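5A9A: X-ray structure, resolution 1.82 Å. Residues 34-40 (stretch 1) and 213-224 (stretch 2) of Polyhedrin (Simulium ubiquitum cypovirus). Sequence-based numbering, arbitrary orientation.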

# COMPACT_ATOMS: atom_id res chain seq x y z
N LYS A 34 -7.22 -4.85 15.69
CA LYS A 34 -7.34 -6.25 15.33
C LYS A 34 -5.96 -6.72 14.90
O LYS A 34 -5.19 -5.93 14.36
CB LYS A 34 -8.34 -6.45 14.19
CG LYS A 34 -9.80 -6.26 14.58
CD LYS A 34 -10.14 -4.79 14.79
CE LYS A 34 -11.52 -4.61 15.39
NZ LYS A 34 -11.76 -3.19 15.77
N ARG A 35 -5.64 -7.99 15.14
CA ARG A 35 -4.30 -8.49 14.86
C ARG A 35 -4.32 -9.86 14.18
O ARG A 35 -4.95 -10.81 14.65
CB ARG A 35 -3.48 -8.55 16.15
CG ARG A 35 -1.98 -8.73 15.93
CD ARG A 35 -1.18 -8.32 17.16
NE ARG A 35 0.26 -8.37 16.91
CZ ARG A 35 1.19 -8.25 17.85
NH1 ARG A 35 0.85 -8.08 19.12
NH2 ARG A 35 2.48 -8.30 17.52
N VAL A 36 -3.63 -9.94 13.05
CA VAL A 36 -3.58 -11.16 12.25
C VAL A 36 -2.13 -11.57 12.00
O VAL A 36 -1.30 -10.75 11.61
CB VAL A 36 -4.27 -10.96 10.88
CG1 VAL A 36 -3.92 -12.09 9.92
CG2 VAL A 36 -5.77 -10.84 11.05
N ALA A 37 -1.83 -12.84 12.24
CA ALA A 37 -0.52 -13.38 11.91
C ALA A 37 -0.64 -14.36 10.75
O ALA A 37 -1.31 -15.39 10.86
CB ALA A 37 0.10 -14.06 13.12
N ILE A 38 0.00 -14.03 9.63
CA ILE A 38 0.13 -14.96 8.51
C ILE A 38 1.44 -15.71 8.68
O ILE A 38 2.51 -15.10 8.71
CB ILE A 38 0.16 -14.23 7.15
CG1 ILE A 38 -1.00 -13.24 7.03
CG2 ILE A 38 0.12 -15.24 6.02
CD1 ILE A 38 -2.38 -13.87 7.03
N ILE A 39 1.35 -17.03 8.78
CA ILE A 39 2.53 -17.86 9.02
C ILE A 39 2.72 -18.89 7.92
O ILE A 39 1.86 -19.74 7.70
CB ILE A 39 2.43 -18.60 10.37
CG1 ILE A 39 1.98 -17.64 11.47
CG2 ILE A 39 3.76 -19.26 10.71
CD1 ILE A 39 1.56 -18.33 12.74
N PHE A 40 3.85 -18.81 7.22
CA PHE A 40 4.18 -19.79 6.19
C PHE A 40 5.11 -20.86 6.75
O PHE A 40 6.00 -20.56 7.56
CB PHE A 40 4.85 -19.11 5.00
CG PHE A 40 3.95 -18.16 4.26
CD1 PHE A 40 3.11 -18.62 3.25
CD2 PHE A 40 3.95 -16.81 4.56
CE1 PHE A 40 2.28 -17.75 2.57
CE2 PHE A 40 3.12 -15.93 3.88
CZ PHE A 40 2.29 -16.40 2.88
N ASP A 213 9.63 -22.26 19.30
CA ASP A 213 9.83 -20.82 19.25
C ASP A 213 8.56 -20.11 18.78
O ASP A 213 8.26 -19.00 19.22
CB ASP A 213 10.99 -20.49 18.31
CG ASP A 213 12.33 -20.97 18.84
OD1 ASP A 213 12.34 -21.70 19.86
OD2 ASP A 213 13.38 -20.64 18.24
N LEU A 214 7.83 -20.76 17.88
CA LEU A 214 6.59 -20.19 17.35
C LEU A 214 5.50 -20.15 18.41
O LEU A 214 4.83 -19.13 18.58
CB LEU A 214 6.12 -20.99 16.13
CG LEU A 214 4.78 -20.55 15.53
CD1 LEU A 214 4.79 -19.07 15.18
CD2 LEU A 214 4.48 -21.39 14.29
N ILE A 215 5.32 -21.25 19.13
CA ILE A 215 4.34 -21.30 20.21
C ILE A 215 4.65 -20.21 21.22
O ILE A 215 3.75 -19.52 21.71
CB ILE A 215 4.33 -22.66 20.92
CG1 ILE A 215 3.86 -23.77 19.97
CG2 ILE A 215 3.43 -22.62 22.14
CD1 ILE A 215 4.01 -25.17 20.55
N ASP A 216 5.93 -20.05 21.54
CA ASP A 216 6.38 -19.03 22.47
C ASP A 216 5.96 -17.63 22.00
O ASP A 216 5.47 -16.81 22.78
CB ASP A 216 7.90 -19.11 22.65
CG ASP A 216 8.41 -18.23 23.77
OD1 ASP A 216 8.64 -17.03 23.54
OD2 ASP A 216 8.59 -18.75 24.89
N TYR A 217 6.17 -17.36 20.71
CA TYR A 217 5.80 -16.07 20.12
C TYR A 217 4.30 -15.82 20.22
O TYR A 217 3.86 -14.75 20.65
CB TYR A 217 6.23 -16.01 18.66
CG TYR A 217 5.90 -14.71 17.95
CD1 TYR A 217 6.79 -13.64 17.97
CD2 TYR A 217 4.71 -14.55 17.25
CE1 TYR A 217 6.50 -12.45 17.32
CE2 TYR A 217 4.41 -13.37 16.60
CZ TYR A 217 5.31 -12.32 16.64
OH TYR A 217 5.01 -11.14 15.99
N MET A 218 3.51 -16.81 19.82
CA MET A 218 2.06 -16.66 19.81
C MET A 218 1.53 -16.44 21.22
O MET A 218 0.61 -15.64 21.44
CB MET A 218 1.41 -17.89 19.17
CG MET A 218 1.85 -18.12 17.72
SD MET A 218 1.49 -16.72 16.63
CE MET A 218 -0.29 -16.88 16.46
N GLN A 219 2.11 -17.13 22.19
CA GLN A 219 1.73 -16.95 23.59
C GLN A 219 2.19 -15.61 24.15
O GLN A 219 1.51 -15.00 24.97
CB GLN A 219 2.26 -18.12 24.43
CG GLN A 219 1.57 -19.44 24.10
CD GLN A 219 2.02 -20.59 24.98
OE1 GLN A 219 3.15 -20.63 25.45
NE2 GLN A 219 1.12 -21.55 25.19
N ALA A 220 3.35 -15.14 23.70
CA ALA A 220 3.86 -13.84 24.11
C ALA A 220 2.99 -12.70 23.58
O ALA A 220 2.71 -11.74 24.29
CB ALA A 220 5.30 -13.66 23.64
N LYS A 221 2.56 -12.82 22.33
CA LYS A 221 1.76 -11.78 21.68
C LYS A 221 0.27 -12.03 21.89
O LYS A 221 -0.56 -11.23 21.47
CB LYS A 221 2.06 -11.73 20.19
CG LYS A 221 3.54 -11.60 19.84
CD LYS A 221 4.17 -10.33 20.41
CE LYS A 221 5.66 -10.28 20.07
NZ LYS A 221 6.33 -9.06 20.59
N ASN A 222 -0.06 -13.14 22.54
CA ASN A 222 -1.46 -13.50 22.78
C ASN A 222 -2.28 -13.54 21.49
O ASN A 222 -3.35 -12.94 21.39
CB ASN A 222 -2.09 -12.57 23.81
CG ASN A 222 -1.60 -12.84 25.21
OD1 ASN A 222 -2.01 -13.81 25.85
ND2 ASN A 222 -0.69 -12.00 25.70
N LEU A 223 -1.74 -14.26 20.51
CA LEU A 223 -2.45 -14.55 19.27
C LEU A 223 -2.76 -16.04 19.30
O LEU A 223 -1.92 -16.83 19.72
CB LEU A 223 -1.57 -14.22 18.07
CG LEU A 223 -1.05 -12.78 18.05
CD1 LEU A 223 0.01 -12.58 16.97
CD2 LEU A 223 -2.21 -11.81 17.84
N CYS A 224 -3.96 -16.43 18.87
CA CYS A 224 -4.36 -17.83 19.02
C CYS A 224 -3.51 -18.73 18.14
O CYS A 224 -3.09 -18.34 17.04
CB CYS A 224 -5.85 -18.03 18.74
SG CYS A 224 -6.34 -17.90 17.01

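Residues 34-40 form an extended strand, and a helix that has begun before Asp213 runs through stretch 2, its N-to-C direction at 173° to that of the strand, so the two are nearly antiparallel. Their axes come no closer than 11.7 Å, a spacing that leaves room for side chains between them. The helix is held by i+4 to i hydrogen bonds, such as Met218 N to Leu214 O (2.9 Å) and Lys221 N to Tyr217 O (2.9 Å). Asn222 then leaves helical geometry with positive phi (54°), and Leu223 N hydrogen-bonds back to Met218 O at 2.9 Å. This turn brings Leu223 close to the strand: its CA lies 7.7 Å from Ala37 CA, against 9.6 Å between Ile39 CA and Leu214 CA.

Strand alternation selects the contacting residues. Arg35, Ala37 and Ile39 direct CA-to-CB toward the helical stretch, whereas Val36 points away. No hydrogen bond crosses the interface; packing alone covers 343 Å², both sides summed. Ile39, with chi2 at 167° (t), extends CD1 to 4.1 Å from Leu214 CD1 and 4.2 Å from Met218 SD; branched and apolar, it suits this buried place beside them. Met218 starts sideways, but its three m rotamers bring its end nearer, with CE 4.4 Å from Ala37 CB. The small Ala37 side chain suits the closer backbone approach, where its CB also meets Leu223 CD1 at 4.1 Å.

Arg35 has the most area covered, 88 Å². Its chi1 to chi3 are all t, so the aliphatic part runs outstretched, with Arg35 CG 3.6 Å from Leu223 CD2. Leu223 CD1 and Lys221 CB lie over one face of the guanidinium, while Arg35 NH2 is 3.9 Å from Lys221 CD and 4.1 Å from Tyr217 OH. These Leu223 and Lys221 carbons offer the guanidinium no hydrogen-bond acceptor; Arg35 NE and NH2 are hydrogen-bonded elsewhere in the structure. Lys221 contributes methylenes here while its end leads away.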